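Local coordinates for protein kynurenine formamidase (Bacillus anthracis, PDB 4CO9) that catalyses the zinc-dependent hydrolysis of N-formyl-L-kynurenine to L-kynurenine and formate, the second step of tryptophan degradation through the kynurenine pathway, at residues C[54-63]-C[167-177]; C[66-74]-C[193-202]. All blocks are in the same frame, centred on the assembly; numbering follows the deposited sequence. Where two conformers were deposited one is given.

Following the chain from its N terminus, of the four segments 54-63 comes first; it carries strand 56-58, with zinc ligands on it, and leads through a turn into the loop 66-74. More than ninety residues later helix 161-168 ends and strand 172-175 returns beside strand 56-58, closing contact 1. The chain then runs on to 193-202, which closes contact 2 against the 66-74 loop. The segments alternate, so the two closures cross rather than nest. They meet in one mixed sheet, where strand 56-58 lies between 172-175 and 201-203. Contact 1 supplies three of the zinc ligands, contact 2 joins the 66-74 loop to the segment leading into strand 201-203, and both reach the second subunit.

Contact 1 of 2, residues C[54-63]-C[167-177]; sequences GTHIDAPFHF and FKHSIHILENV. With ZN (zinc ion), chain P; ZN (zinc ion), chain O.
The binuclear zinc site is built on an antiparallel strand pair, in which His-56 lies opposite Glu-175 and sends its ring to the same sheet face as the Glu-175 carboxylate. Their backbones form a hydrogen-bonded pair, each giving its N-H to the other's carbonyl. The His-56 ring, brought back over its own backbone by chi1 of 71°, binds the zinc of chain P through NE2 at 2.3 Å. Its other nitrogen is occupied too: ND1 donates in the ring plane to Gly-54 O at 2.8 Å, so that zinc on one nitrogen and the carbonyl on the other together fix the ring's rotation. The amide ND2 of Asn-176 reaches that carbonyl from its opposite face, so two donors hold one oxygen.

Carboxylates suit the centre because each can span two metals. Asp-58 puts OD1 on the chain P zinc and OD2 on the zinc of chain O, whereas OE1 of Glu-175 lies between both, 2.4 Å from the chain P ion and 2.6 Å from the chain O ion, and OE2 binds the latter at 2.1 Å. The two carboxylate planes stand at 83°. His-52 completes the protein ligands of the chain P zinc and His-163 those of the other. Beyond the strands, Pro-60 lays CG over a face of the Phe-167 ring, 3.7 Å from its centroid, a CH-pi contact, while CZ of Phe-63 meets Phe-167 CD2.

One water also lies 2.0 Å from each zinc. Two metals sharing this oxygen would be expected to lower its pKa, consistent with a bridging hydroxide nucleophile, and the close carboxylate oxygens would probably repel one another without the cations.

Contact 2 of 2, residues C[66-74]-C[193-202]; sequences DGKKVLDLD and PLALSDADGS
Val-70 sinks into a pocket made largely of backbone carbonyls and small side chains of 193-202, and here the fit is closest. With chi1 of 163° its two methyls spread to different walls. CG1 of Val-70 reaches 3.1 Å from Leu-194 O and packs on the Pro-193 ring at CB. The other methyl, CG2, lies 3.2 Å from Gly-201 O, a buried carbonyl with no polar partner. A branched residue without a long chain suits this narrow site. Val-70 N donates to Ala-199 O at 3.0 Å, and the next amide, Leu-71 N, makes a weak, bent bond to Leu-196 O. Adjacent NH groups thus bind carbonyls at two points of the 193-202 loop.

Both amides come from the start of a short 3-10 turn, residues 70-72, which docks on an irregular loop just before strand 201-203, outermost in the sheet within this chain. An inverse gamma turn centred on Ala-195 bends that loop, and Leu-71 rests CD1 on the Ala-195 methyl, CB, at 3.9 Å. Leu-71 also packs on Arg-205 of the second subunit, and Ser-197 OG bonds to Asn-16 of that subunit.

Toward solvent the contact opens out. Lys-69 sets its CB 3.3 Å from Ser-197 O and runs its aliphatic chain along the Asp-198 backbone, its charged end making a cation-pi contact with Phe-61. Exposed Asp-72 turns its carboxylate back, OD2 accepting from Lys-69 N at 3.0 Å, whereas OD1 joins Ser-197 O through a water that donates to both.

Contact 1 of 2, residues C[54-63]-C[167-177]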
loop_
_atom_site.group_PDB
_atom_site.type_symbol
_atom_site.label_atom_id
_atom_site.label_comp_id
_atom_site.label_asym_id
_atom_site.label_seq_id
_atom_site.Cartn_x
_atom_site.Cartn_y
_atom_site.Cartn_z
ATOM N N GLY C 54 0.433 8.931 -9.025
ATOM C CA GLY C 54 1.158 7.705 -9.241
ATOM C C GLY C 54 0.195 6.561 -9.413
ATOM O O GLY C 54 -0.969 6.756 -9.781
ATOM N N THR C 55 0.668 5.366 -9.101
ATOM C CA THR C 55 -0.121 4.161 -9.234
ATOM C C THR C 55 -1.137 4.140 -8.101
ATOM O O THR C 55 -0.766 4.224 -6.929
ATOM C CB THR C 55 0.798 2.934 -9.186
ATOM O OG1 THR C 55 1.833 3.101 -10.163
ATOM C CG2 THR C 55 0.029 1.669 -9.491
ATOM N N HIS C 56 -2.421 4.032 -8.435
ATOM C CA HIS C 56 -3.446 4.139 -7.422
ATOM C C HIS C 56 -4.757 3.526 -7.884
ATOM O O HIS C 56 -4.940 3.254 -9.074
ATOM C CB HIS C 56 -3.673 5.616 -7.079
ATOM C CG HIS C 56 -4.352 6.377 -8.163
ATOM N ND1 HIS C 56 -3.667 6.897 -9.240
ATOM C CD2 HIS C 56 -5.654 6.695 -8.348
ATOM C CE1 HIS C 56 -4.516 7.531 -10.026
ATOM N NE2 HIS C 56 -5.725 7.415 -9.511
ATOM N N ILE C 57 -5.664 3.337 -6.939
ATOM C CA ILE C 57 -6.990 2.823 -7.233
ATOM C C ILE C 57 -8.036 3.886 -6.915
ATOM O O ILE C 57 -7.847 4.699 -6.005
ATOM C CB ILE C 57 -7.283 1.491 -6.484
ATOM C CG1 ILE C 57 -7.324 1.669 -4.957
ATOM C CG2 ILE C 57 -6.251 0.450 -6.874
ATOM C CD1 ILE C 57 -8.726 1.902 -4.396
ATOM N N ASP C 58 -9.129 3.860 -7.675
ATOM C CA ASP C 58 -10.276 4.742 -7.459
ATOM C C ASP C 58 -11.362 4.021 -6.665
ATOM O O ASP C 58 -11.660 2.858 -6.933
ATOM C CB ASP C 58 -10.925 5.136 -8.772
ATOM C CG ASP C 58 -10.061 6.003 -9.634
ATOM O OD1 ASP C 58 -9.037 6.545 -9.176
ATOM O OD2 ASP C 58 -10.427 6.134 -10.824
ATOM N N ALA C 59 -11.952 4.712 -5.695
ATOM C CA ALA C 59 -13.175 4.231 -5.042
ATOM C C ALA C 59 -14.360 4.900 -5.744
ATOM O O ALA C 59 -14.192 5.961 -6.342
ATOM C CB ALA C 59 -13.169 4.590 -3.573
ATOM N N PRO C 60 -15.552 4.285 -5.685
ATOM C CA PRO C 60 -16.714 4.867 -6.353
ATOM C C PRO C 60 -17.049 6.276 -5.843
ATOM O O PRO C 60 -17.523 7.116 -6.610
ATOM C CB PRO C 60 -17.830 3.869 -6.044
ATOM C CG PRO C 60 -17.115 2.572 -5.879
ATOM C CD PRO C 60 -15.813 2.908 -5.224
ATOM N N PHE C 61 -16.726 6.558 -4.592
ATOM C CA PHE C 61 -16.909 7.901 -4.046
ATOM C C PHE C 61 -16.210 8.998 -4.868
ATOM O O PHE C 61 -16.646 10.156 -4.845
ATOM C CB PHE C 61 -16.456 7.940 -2.593
ATOM C CG PHE C 61 -16.546 9.312 -1.952
ATOM C CD1 PHE C 61 -17.746 9.981 -1.885
ATOM C CD2 PHE C 61 -15.423 9.919 -1.405
ATOM C CE1 PHE C 61 -17.825 11.230 -1.293
ATOM C CE2 PHE C 61 -15.496 11.167 -0.818
ATOM C CZ PHE C 61 -16.707 11.826 -0.763
ATOM N N HIS C 62 -15.134 8.648 -5.581
ATOM C CA HIS C 62 -14.426 9.588 -6.448
ATOM C C HIS C 62 -15.361 10.232 -7.478
ATOM O O HIS C 62 -15.246 11.425 -7.747
ATOM C CB HIS C 62 -13.286 8.884 -7.170
ATOM C CG HIS C 62 -12.547 9.740 -8.144
ATOM N ND1 HIS C 62 -12.011 10.959 -7.808
ATOM C CD2 HIS C 62 -12.211 9.530 -9.432
ATOM C CE1 HIS C 62 -11.400 11.478 -8.853
ATOM N NE2 HIS C 62 -11.503 10.623 -9.856
ATOM N N PHE C 63 -16.302 9.467 -8.003
ATOM C CA PHE C 63 -17.215 9.980 -9.045
ATOM C C PHE C 63 -18.714 9.887 -8.715
ATOM O O PHE C 63 -19.553 10.271 -9.530
ATOM C CB PHE C 63 -16.916 9.266 -10.359
ATOM C CG PHE C 63 -16.839 7.780 -10.232
ATOM C CD1 PHE C 63 -17.989 7.007 -10.323
ATOM C CD2 PHE C 63 -15.620 7.151 -9.997
ATOM C CE1 PHE C 63 -17.919 5.632 -10.206
ATOM C CE2 PHE C 63 -15.544 5.769 -9.875
ATOM C CZ PHE C 63 -16.695 5.018 -9.977
ATOM N N PHE C 167 -17.816 0.509 -12.459
ATOM C CA PHE C 167 -18.272 0.212 -11.109
ATOM C C PHE C 167 -19.735 -0.291 -11.074
ATOM O O PHE C 167 -20.071 -1.124 -10.230
ATOM C CB PHE C 167 -17.941 1.323 -10.088
ATOM C CG PHE C 167 -16.624 1.094 -9.339
ATOM C CD1 PHE C 167 -16.553 0.189 -8.294
ATOM C CD2 PHE C 167 -15.465 1.780 -9.686
ATOM C CE1 PHE C 167 -15.365 -0.014 -7.599
ATOM C CE2 PHE C 167 -14.271 1.582 -8.990
ATOM C CZ PHE C 167 -14.226 0.687 -7.948
ATOM N N LYS C 168 -20.573 0.145 -12.014
ATOM C CA LYS C 168 -21.943 -0.392 -12.135
ATOM C C LYS C 168 -21.919 -1.902 -12.361
ATOM O O LYS C 168 -22.873 -2.595 -12.014
ATOM C CB LYS C 168 -22.659 0.278 -13.302
ATOM C CG LYS C 168 -24.181 0.196 -13.301
ATOM C CD LYS C 168 -24.764 0.770 -14.596
ATOM C CE LYS C 168 -25.967 1.673 -14.356
ATOM N NZ LYS C 168 -27.071 0.983 -13.662
ATOM N N HIS C 169 -20.851 -2.392 -12.985
ATOM C CA HIS C 169 -20.693 -3.814 -13.282
ATOM C C HIS C 169 -19.692 -4.506 -12.363
ATOM O O HIS C 169 -19.160 -5.553 -12.706
ATOM C CB HIS C 169 -20.282 -3.994 -14.736
ATOM C CG HIS C 169 -21.370 -3.663 -15.704
ATOM N ND1 HIS C 169 -21.598 -2.381 -16.152
ATOM C CD2 HIS C 169 -22.301 -4.446 -16.302
ATOM C CE1 HIS C 169 -22.618 -2.386 -16.990
ATOM N NE2 HIS C 169 -23.064 -3.627 -17.098
ATOM N N SER C 170 -19.451 -3.903 -11.204
ATOM C CA SER C 170 -18.592 -4.453 -10.170
ATOM C C SER C 170 -17.129 -4.591 -10.593
ATOM O O SER C 170 -16.418 -5.418 -10.048
ATOM C CB SER C 170 -19.149 -5.795 -9.669
ATOM O OG SER C 170 -20.350 -5.574 -8.963
ATOM N N ILE C 171 -16.698 -3.760 -11.541
ATOM C CA ILE C 171 -15.319 -3.765 -12.000
ATOM C C ILE C 171 -14.576 -2.595 -11.364
ATOM O O ILE C 171 -14.921 -1.440 -11.564
ATOM C CB ILE C 171 -15.198 -3.628 -13.516
ATOM C CG1 ILE C 171 -15.986 -4.740 -14.201
ATOM C CG2 ILE C 171 -13.732 -3.659 -13.930
ATOM C CD1 ILE C 171 -16.099 -4.575 -15.698
ATOM N N HIS C 172 -13.539 -2.937 -10.613
ATOM C CA HIS C 172 -12.732 -1.977 -9.892
ATOM C C HIS C 172 -11.650 -1.419 -10.802
ATOM O O HIS C 172 -11.379 -1.981 -11.845
ATOM C CB HIS C 172 -12.159 -2.652 -8.671
ATOM C CG HIS C 172 -13.209 -3.090 -7.701
ATOM N ND1 HIS C 172 -13.254 -2.633 -6.405
ATOM C CD2 HIS C 172 -14.270 -3.915 -7.845
ATOM C CE1 HIS C 172 -14.284 -3.180 -5.782
ATOM N NE2 HIS C 172 -14.919 -3.954 -6.635
ATOM N N ILE C 173 -11.054 -0.304 -10.393
ATOM C CA ILE C 173 -10.204 0.501 -11.270
ATOM C C ILE C 173 -8.843 0.770 -10.658
ATOM O O ILE C 173 -8.745 1.263 -9.531
ATOM C CB ILE C 173 -10.876 1.857 -11.588
ATOM C CG1 ILE C 173 -12.178 1.622 -12.358
ATOM C CG2 ILE C 173 -9.936 2.754 -12.402
ATOM C CD1 ILE C 173 -13.053 2.851 -12.483
ATOM N N LEU C 174 -7.805 0.474 -11.443
ATOM C CA LEU C 174 -6.419 0.701 -11.086
ATOM C C LEU C 174 -5.787 1.521 -12.196
ATOM O O LEU C 174 -5.880 1.155 -13.364
ATOM C CB LEU C 174 -5.732 -0.658 -10.930
ATOM C CG LEU C 174 -4.215 -0.735 -10.854
ATOM C CD1 LEU C 174 -3.686 0.060 -9.665
ATOM C CD2 LEU C 174 -3.786 -2.188 -10.775
ATOM N N GLU C 175 -5.157 2.636 -11.841
ATOM C CA GLU C 175 -4.600 3.572 -12.810
ATOM C C GLU C 175 -3.104 3.793 -12.596
ATOM O O GLU C 175 -2.583 3.583 -11.491
ATOM C CB GLU C 175 -5.358 4.905 -12.744
ATOM C CG GLU C 175 -6.756 4.802 -13.329
ATOM C CD GLU C 175 -7.709 5.889 -12.864
ATOM O OE1 GLU C 175 -7.450 6.524 -11.818
ATOM O OE2 GLU C 175 -8.746 6.094 -13.560
ATOM N N ASN C 176 -2.423 4.184 -13.673
ATOM C CA ASN C 176 -0.988 4.478 -13.664
ATOM C C ASN C 176 -0.070 3.304 -13.304
ATOM O O ASN C 176 0.973 3.499 -12.688
ATOM C CB ASN C 176 -0.680 5.675 -12.749
ATOM C CG ASN C 176 -1.035 7.011 -13.380
ATOM O OD1 ASN C 176 -1.033 7.159 -14.599
ATOM N ND2 ASN C 176 -1.318 7.998 -12.545
ATOM N N VAL C 177 -0.427 2.093 -13.696
ATOM C CA VAL C 177 0.546 1.005 -13.604
ATOM C C VAL C 177 1.638 1.218 -14.659
ATOM O O VAL C 177 1.423 1.937 -15.625
ATOM C CB VAL C 177 -0.066 -0.410 -13.723
ATOM C CG1 VAL C 177 -0.857 -0.756 -12.470
ATOM C CG2 VAL C 177 -0.919 -0.570 -14.976
HETATM ZN ZN ZN P . -7.864 8.043 -10.004
HETATM ZN ZN ZN O . -9.855 7.362 -12.286
HETATM O O HOH W 1 -10.655 0.476 -7.597
HETATM O O HOH W 2 -9.223 8.971 -11.229
HETATM O O HOH W 3 -9.346 9.190 -13.963
#

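Contact 2 of 2, residues C[66-74]-C[193-202]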
loop_
_atom_site.group_PDB
_atom_site.type_symbol
_atom_site.label_atom_id
_atom_site.label_comp_id
_atom_site.label_asym_id
_atom_site.label_seq_id
_atom_site.Cartn_x
_atom_site.Cartn_y
_atom_site.Cartn_z
ATOM N N ASP C 66 -22.638 9.083 -3.480
ATOM C CA ASP C 66 -23.158 7.990 -2.661
ATOM C C ASP C 66 -22.349 6.694 -2.787
ATOM O O ASP C 66 -22.749 5.663 -2.254
ATOM C CB ASP C 66 -24.616 7.721 -3.035
ATOM C CG ASP C 66 -25.505 8.916 -2.775
ATOM O OD1 ASP C 66 -25.465 9.445 -1.654
ATOM O OD2 ASP C 66 -26.201 9.355 -3.712
ATOM N N GLY C 67 -21.217 6.737 -3.482
ATOM C CA GLY C 67 -20.422 5.539 -3.722
ATOM C C GLY C 67 -19.585 5.126 -2.531
ATOM O O GLY C 67 -19.296 5.934 -1.653
ATOM N N LYS C 68 -19.175 3.856 -2.528
ATOM C CA LYS C 68 -18.301 3.307 -1.499
ATOM C C LYS C 68 -17.018 4.112 -1.344
ATOM O O LYS C 68 -16.456 4.608 -2.326
ATOM C CB LYS C 68 -17.902 1.862 -1.821
ATOM C CG LYS C 68 -18.962 0.803 -1.562
ATOM C CD LYS C 68 -18.323 -0.581 -1.723
ATOM C CE LYS C 68 -19.263 -1.714 -1.375
ATOM N N LYS C 69 -16.568 4.205 -0.100
ATOM C CA LYS C 69 -15.254 4.756 0.224
ATOM C C LYS C 69 -14.244 3.616 0.216
ATOM O O LYS C 69 -14.620 2.446 0.191
ATOM C CB LYS C 69 -15.247 5.390 1.609
ATOM C CG LYS C 69 -16.395 6.349 1.903
ATOM C CD LYS C 69 -16.336 7.592 1.043
ATOM C CE LYS C 69 -17.009 8.785 1.711
ATOM N NZ LYS C 69 -18.469 8.587 1.859
ATOM N N VAL C 70 -12.959 3.961 0.264
ATOM C CA VAL C 70 -11.899 2.978 0.082
ATOM C C VAL C 70 -12.013 1.779 1.024
ATOM O O VAL C 70 -11.882 0.642 0.581
ATOM C CB VAL C 70 -10.503 3.620 0.220
ATOM C CG1 VAL C 70 -9.430 2.560 0.443
ATOM C CG2 VAL C 70 -10.188 4.430 -1.017
ATOM N N LEU C 71 -12.218 2.023 2.307
ATOM C CA LEU C 71 -12.204 0.940 3.270
ATOM C C LEU C 71 -13.382 -0.028 3.070
ATOM O O LEU C 71 -13.309 -1.180 3.497
ATOM C CB LEU C 71 -12.181 1.478 4.701
ATOM C CG LEU C 71 -11.996 0.477 5.849
ATOM C CD1 LEU C 71 -10.758 -0.386 5.667
ATOM C CD2 LEU C 71 -11.932 1.204 7.179
ATOM N N ASP C 72 -14.444 0.434 2.409
ATOM C CA ASP C 72 -15.602 -0.419 2.085
ATOM C C ASP C 72 -15.287 -1.393 0.947
ATOM O O ASP C 72 -16.056 -2.324 0.698
ATOM C CB ASP C 72 -16.809 0.424 1.638
ATOM C CG ASP C 72 -17.242 1.475 2.654
ATOM O OD1 ASP C 72 -17.170 1.194 3.862
ATOM O OD2 ASP C 72 -17.655 2.602 2.227
ATOM N N LEU C 73 -14.202 -1.167 0.218
ATOM C CA LEU C 73 -13.887 -2.008 -0.924
ATOM C C LEU C 73 -13.345 -3.380 -0.497
ATOM O O LEU C 73 -12.578 -3.501 0.464
ATOM C CB LEU C 73 -12.888 -1.318 -1.852
ATOM C CG LEU C 73 -13.338 0.017 -2.452
ATOM C CD1 LEU C 73 -12.152 0.718 -3.098
ATOM C CD2 LEU C 73 -14.446 -0.185 -3.465
ATOM N N ASP C 74 -13.736 -4.395 -1.252
ATOM C CA ASP C 74 -13.367 -5.777 -0.976
ATOM C C ASP C 74 -11.890 -6.028 -1.316
ATOM O O ASP C 74 -11.492 -5.973 -2.477
ATOM C CB ASP C 74 -14.288 -6.671 -1.802
ATOM C CG ASP C 74 -14.015 -8.138 -1.624
ATOM O OD1 ASP C 74 -13.148 -8.508 -0.817
ATOM O OD2 ASP C 74 -14.692 -8.923 -2.319
ATOM N N PRO C 193 -5.345 -1.145 -1.672
ATOM C CA PRO C 193 -5.511 0.207 -1.124
ATOM C C PRO C 193 -5.155 0.259 0.348
ATOM O O PRO C 193 -5.311 -0.739 1.063
ATOM C CB PRO C 193 -7.000 0.502 -1.292
ATOM C CG PRO C 193 -7.670 -0.793 -1.564
ATOM C CD PRO C 193 -6.630 -1.808 -1.960
ATOM N N LEU C 194 -4.689 1.419 0.791
ATOM C CA LEU C 194 -4.553 1.686 2.202
ATOM C C LEU C 194 -5.935 1.651 2.848
ATOM O O LEU C 194 -6.949 1.826 2.170
ATOM C CB LEU C 194 -3.887 3.048 2.416
ATOM C CG LEU C 194 -2.463 3.201 1.853
ATOM C CD1 LEU C 194 -1.958 4.609 2.133
ATOM C CD2 LEU C 194 -1.519 2.182 2.471
ATOM N N ALA C 195 -5.978 1.424 4.157
ATOM C CA ALA C 195 -7.243 1.257 4.866
ATOM C C ALA C 195 -7.924 2.603 5.160
ATOM O O ALA C 195 -8.203 2.919 6.299
ATOM C CB ALA C 195 -7.011 0.478 6.151
ATOM N N LEU C 196 -8.206 3.378 4.113
ATOM C CA LEU C 196 -8.689 4.746 4.279
ATOM C C LEU C 196 -10.197 4.779 4.439
ATOM O O LEU C 196 -10.917 4.510 3.484
ATOM C CB LEU C 196 -8.274 5.591 3.080
ATOM C CG LEU C 196 -6.778 5.862 2.992
ATOM C CD1 LEU C 196 -6.354 6.207 1.573
ATOM C CD2 LEU C 196 -6.400 6.973 3.953
ATOM N N SER C 197 -10.663 5.081 5.644
ATOM C CA SER C 197 -12.091 5.038 5.967
ATOM C C SER C 197 -12.945 5.878 5.041
ATOM O O SER C 197 -14.031 5.470 4.661
ATOM C CB SER C 197 -12.332 5.498 7.414
ATOM O OG SER C 197 -11.632 4.697 8.353
ATOM N N ASP C 198 -12.459 7.068 4.692
ATOM C CA ASP C 198 -13.317 8.080 4.094
ATOM C C ASP C 198 -12.908 8.509 2.699
ATOM O O ASP C 198 -13.493 9.434 2.152
ATOM C CB ASP C 198 -13.355 9.304 5.009
ATOM C CG ASP C 198 -13.826 8.965 6.407
ATOM O OD1 ASP C 198 -14.845 8.295 6.531
ATOM O OD2 ASP C 198 -13.162 9.346 7.381
ATOM N N ALA C 199 -11.901 7.860 2.123
ATOM C CA ALA C 199 -11.283 8.363 0.910
ATOM C C ALA C 199 -11.944 7.923 -0.394
ATOM O O ALA C 199 -12.634 6.904 -0.452
ATOM C CB ALA C 199 -9.785 8.017 0.897
ATOM N N ASP C 200 -11.645 8.707 -1.428
ATOM C CA ASP C 200 -12.116 8.545 -2.772
ATOM C C ASP C 200 -11.211 7.631 -3.592
ATOM O O ASP C 200 -11.486 7.391 -4.764
ATOM C CB ASP C 200 -12.199 9.919 -3.456
ATOM C CG ASP C 200 -10.873 10.707 -3.393
ATOM O OD1 ASP C 200 -10.378 10.992 -2.280
ATOM O OD2 ASP C 200 -10.354 11.062 -4.462
ATOM N N GLY C 201 -10.141 7.123 -2.986
ATOM C CA GLY C 201 -9.193 6.239 -3.672
ATOM C C GLY C 201 -7.955 6.107 -2.809
ATOM O O GLY C 201 -7.937 6.612 -1.682
ATOM N N SER C 202 -6.940 5.413 -3.305
ATOM C CA SER C 202 -5.718 5.230 -2.531
ATOM C C SER C 202 -4.540 4.994 -3.432
ATOM O O SER C 202 -4.643 4.241 -4.389
ATOM C CB SER C 202 -5.833 4.025 -1.604
ATOM O OG SER C 202 -4.640 3.840 -0.863
HETATM O O HOH W 4 -15.556 3.485 5.508
#